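Local structure of VP5 (Halorubrum pleomorphic virus 2, 6QGI) at residues L328-S337 with L439-L448. The protein is a viral envelope protein that probably mediates fusion of the viral membrane with that of its archaeal host. Sequence-based numbering, arbitrary orientation.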
loop_
_atom_site.group_PDB
_atom_site.type_symbol
_atom_site.label_atom_id
_atom_site.label_comp_id
_atom_site.label_asym_id
_atom_site.label_seq_id
_atom_site.Cartn_x
_atom_site.Cartn_y
_atom_site.Cartn_z
ATOM N N LEU A 328 -4.575 2.274 21.250
ATOM C CA LEU A 328 -3.126 2.249 21.427
ATOM C C LEU A 328 -2.778 3.160 22.597
ATOM O O LEU A 328 -3.416 4.202 22.764
ATOM C CB LEU A 328 -2.422 2.681 20.130
ATOM C CG LEU A 328 -2.841 1.940 18.856
ATOM C CD1 LEU A 328 -2.086 2.439 17.666
ATOM C CD2 LEU A 328 -2.654 0.434 18.997
ATOM N N GLU A 329 -1.834 2.737 23.444
ATOM C CA GLU A 329 -1.481 3.455 24.667
ATOM C C GLU A 329 -0.009 3.882 24.706
ATOM O O GLU A 329 0.856 3.198 24.150
ATOM C CB GLU A 329 -1.804 2.581 25.897
ATOM C CG GLU A 329 -3.270 2.160 25.982
ATOM C CD GLU A 329 -3.628 0.927 26.795
ATOM O OE1 GLU A 329 -2.714 0.220 27.279
ATOM O OE2 GLU A 329 -4.844 0.660 26.930
ATOM N N SER A 330 0.265 5.007 25.396
ATOM C CA SER A 330 1.603 5.583 25.574
ATOM C C SER A 330 2.470 4.676 26.451
ATOM O O SER A 330 1.994 4.157 27.465
ATOM C CB SER A 330 1.502 6.974 26.192
ATOM O OG SER A 330 2.733 7.672 26.129
ATOM N N GLY A 331 3.713 4.465 26.024
ATOM C CA GLY A 331 4.703 3.631 26.704
ATOM C C GLY A 331 4.643 2.149 26.377
ATOM O O GLY A 331 5.503 1.382 26.822
ATOM N N LYS A 332 3.629 1.738 25.596
ATOM C CA LYS A 332 3.382 0.344 25.245
ATOM C C LYS A 332 3.981 -0.049 23.895
ATOM O O LYS A 332 4.098 0.773 22.981
ATOM C CB LYS A 332 1.869 0.049 25.251
ATOM C CG LYS A 332 1.180 0.230 26.605
ATOM C CD LYS A 332 1.616 -0.805 27.643
ATOM C CE LYS A 332 0.932 -0.604 28.974
ATOM N NZ LYS A 332 1.458 -1.528 30.015
ATOM N N THR A 333 4.370 -1.325 23.791
ATOM C CA THR A 333 4.933 -1.917 22.585
ATOM C C THR A 333 3.833 -2.708 21.875
ATOM O O THR A 333 3.147 -3.513 22.512
ATOM C CB THR A 333 6.134 -2.793 22.933
ATOM O OG1 THR A 333 7.164 -2.003 23.538
ATOM C CG2 THR A 333 6.663 -3.525 21.732
ATOM N N TYR A 334 3.688 -2.500 20.559
ATOM C CA TYR A 334 2.654 -3.151 19.772
ATOM C C TYR A 334 3.230 -3.931 18.626
ATOM O O TYR A 334 4.170 -3.478 17.967
ATOM C CB TYR A 334 1.649 -2.118 19.258
ATOM C CG TYR A 334 0.810 -1.534 20.370
ATOM C CD1 TYR A 334 -0.283 -2.230 20.884
ATOM C CD2 TYR A 334 1.133 -0.309 20.944
ATOM C CE1 TYR A 334 -1.041 -1.713 21.931
ATOM C CE2 TYR A 334 0.377 0.220 21.989
ATOM C CZ TYR A 334 -0.706 -0.488 22.479
ATOM O OH TYR A 334 -1.446 0.005 23.520
ATOM N N ASP A 335 2.675 -5.126 18.421
ATOM C CA ASP A 335 3.052 -6.022 17.350
ATOM C C ASP A 335 1.911 -6.011 16.350
ATOM O O ASP A 335 0.827 -6.537 16.638
ATOM C CB ASP A 335 3.377 -7.433 17.867
ATOM C CG ASP A 335 4.011 -8.357 16.834
ATOM O OD1 ASP A 335 4.378 -7.870 15.738
ATOM O OD2 ASP A 335 4.132 -9.569 17.119
ATOM N N PRO A 336 2.104 -5.361 15.187
ATOM C CA PRO A 336 0.997 -5.268 14.220
ATOM C C PRO A 336 0.583 -6.612 13.632
ATOM O O PRO A 336 -0.543 -6.750 13.169
ATOM C CB PRO A 336 1.504 -4.323 13.140
ATOM C CG PRO A 336 2.909 -4.075 13.438
ATOM C CD PRO A 336 3.326 -4.683 14.712
ATOM N N SER A 337 1.475 -7.612 13.691
ATOM C CA SER A 337 1.236 -8.957 13.180
ATOM C C SER A 337 0.194 -9.717 14.017
ATOM O O SER A 337 -0.370 -10.695 13.520
ATOM C CB SER A 337 2.537 -9.744 13.132
ATOM O OG SER A 337 3.140 -9.884 14.407
ATOM N N LEU A 439 2.364 -0.065 9.179
ATOM C CA LEU A 439 3.286 -0.642 10.155
ATOM C C LEU A 439 3.166 -2.157 10.166
ATOM O O LEU A 439 2.083 -2.684 10.415
ATOM C CB LEU A 439 3.033 -0.061 11.557
ATOM C CG LEU A 439 3.073 1.467 11.663
ATOM C CD1 LEU A 439 2.577 1.940 13.004
ATOM C CD2 LEU A 439 4.475 2.008 11.419
ATOM N N GLN A 440 4.270 -2.850 9.848
ATOM C CA GLN A 440 4.349 -4.313 9.783
ATOM C C GLN A 440 5.103 -4.843 10.991
ATOM O O GLN A 440 4.656 -5.803 11.637
ATOM C CB GLN A 440 5.057 -4.766 8.488
ATOM C CG GLN A 440 4.755 -3.949 7.234
ATOM C CD GLN A 440 3.416 -4.253 6.611
ATOM O OE1 GLN A 440 2.648 -5.111 7.069
ATOM N NE2 GLN A 440 3.110 -3.547 5.533
ATOM N N GLY A 441 6.234 -4.201 11.285
ATOM C CA GLY A 441 7.100 -4.550 12.399
ATOM C C GLY A 441 6.700 -3.872 13.689
ATOM O O GLY A 441 5.999 -2.854 13.672
ATOM N N SER A 442 7.177 -4.434 14.815
ATOM C CA SER A 442 6.916 -3.951 16.161
ATOM C C SER A 442 7.447 -2.532 16.375
ATOM O O SER A 442 8.431 -2.117 15.756
ATOM C CB SER A 442 7.509 -4.897 17.190
ATOM O OG SER A 442 6.794 -6.119 17.253
ATOM N N PHE A 443 6.741 -1.787 17.228
ATOM C CA PHE A 443 7.008 -0.390 17.547
ATOM C C PHE A 443 6.509 -0.055 18.951
ATOM O O PHE A 443 5.553 -0.668 19.435
ATOM C CB PHE A 443 6.329 0.535 16.503
ATOM C CG PHE A 443 4.816 0.482 16.502
ATOM C CD1 PHE A 443 4.136 -0.486 15.767
ATOM C CD2 PHE A 443 4.072 1.382 17.256
ATOM C CE1 PHE A 443 2.736 -0.557 15.798
ATOM C CE2 PHE A 443 2.676 1.311 17.284
ATOM C CZ PHE A 443 2.017 0.349 16.546
ATOM N N THR A 444 7.122 0.955 19.574
ATOM C CA THR A 444 6.750 1.407 20.910
ATOM C C THR A 444 6.361 2.885 20.855
ATOM O O THR A 444 7.096 3.690 20.285
ATOM C CB THR A 444 7.904 1.148 21.903
ATOM O OG1 THR A 444 8.416 -0.175 21.716
ATOM C CG2 THR A 444 7.489 1.352 23.359
ATOM N N ILE A 445 5.217 3.237 21.453
ATOM C CA ILE A 445 4.763 4.623 21.528
ATOM C C ILE A 445 5.534 5.267 22.683
ATOM O O ILE A 445 5.256 4.961 23.834
ATOM C CB ILE A 445 3.215 4.721 21.683
ATOM C CG1 ILE A 445 2.492 4.060 20.484
ATOM C CG2 ILE A 445 2.782 6.172 21.848
ATOM C CD1 ILE A 445 1.060 3.677 20.716
ATOM N N ASP A 446 6.548 6.091 22.382
ATOM C CA ASP A 446 7.353 6.749 23.416
ATOM C C ASP A 446 6.583 7.880 24.083
ATOM O O ASP A 446 6.831 8.177 25.256
ATOM C CB ASP A 446 8.664 7.294 22.832
ATOM C CG ASP A 446 9.685 6.250 22.411
ATOM O OD1 ASP A 446 9.512 5.059 22.772
ATOM O OD2 ASP A 446 10.665 6.627 21.739
ATOM N N LYS A 447 5.655 8.515 23.332
ATOM C CA LYS A 447 4.831 9.634 23.787
ATOM C C LYS A 447 3.570 9.793 22.926
ATOM O O LYS A 447 3.585 9.474 21.737
ATOM C CB LYS A 447 5.656 10.935 23.736
ATOM C CG LYS A 447 5.235 12.006 24.738
ATOM C CD LYS A 447 5.304 13.422 24.153
ATOM C CE LYS A 447 6.693 14.015 24.067
ATOM N NZ LYS A 447 6.689 15.300 23.318
ATOM N N LEU A 448 2.491 10.305 23.544
ATOM C CA LEU A 448 1.203 10.658 22.939
ATOM C C LEU A 448 0.885 12.101 23.315
ATOM O O LEU A 448 0.970 12.442 24.495
ATOM C CB LEU A 448 0.067 9.722 23.410
ATOM C CG LEU A 448 0.078 8.276 22.948
ATOM C CD1 LEU A 448 -0.983 7.490 23.649
ATOM C CD2 LEU A 448 -0.217 8.179 21.489
#
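Tyr334 and Phe443 form the hydrogen-bonded pair of a short antiparallel beta ladder, in which strand 333-334 lies along strand 443-450. Tyr334 N reaches Phe443 O at 2.8 Å in a nearly straight bond (174°), and Phe443 N returns a longer one to Tyr334 O. Beyond the non-hydrogen-bonded pair Thr333-Thr444 the regular ladder ends, but two further backbone bonds hold Ile445: its N donates to Lys332 O and its O accepts from Gly331 N at 2.7 Å. Gly331 is the third residue of a type II turn, Glu329 to Lys332, where the positive phi (85°) suits a residue without a side chain.

The tightly packed side is that of Tyr334, Phe443 and Ile445. With CG between the backbone N and the carbonyl carbon (chi1 65°), the Phe443 ring swings toward the neighbouring strand and offers a face to Tyr334 CB, a CH-pi contact 4.1 Å from the centroid. Leu439 CD1 lies over the opposite face, offset toward the rim, and Pro336 CG comes to the edge. The compact proline also lies against Gln440 O and Gly441 O, and it has no N-H to leave without a partner. The long arm of beta-branched Ile445 brings CD1 against both Leu328 CB and Tyr334 CE2, each at 3.7 Å, meeting the tyrosine ring obliquely. Leu328 CD2 sits over the centre of that ring, whose phenol oxygen accepts the Glu329 N-H, tying turn to strand. Leu448 CD1 packs on small Ser330.

The other side, with Thr333 and Thr444, is more open to solvent. The two beta-branched residues fit extended backbone, and their hydroxyls hydrogen-bond to each other. Farther along, Ser442 OG makes a weak bond to Asp335 OD1, an oxygen that Ser337 OG meets at 2.7 Å from above the carboxylate plane.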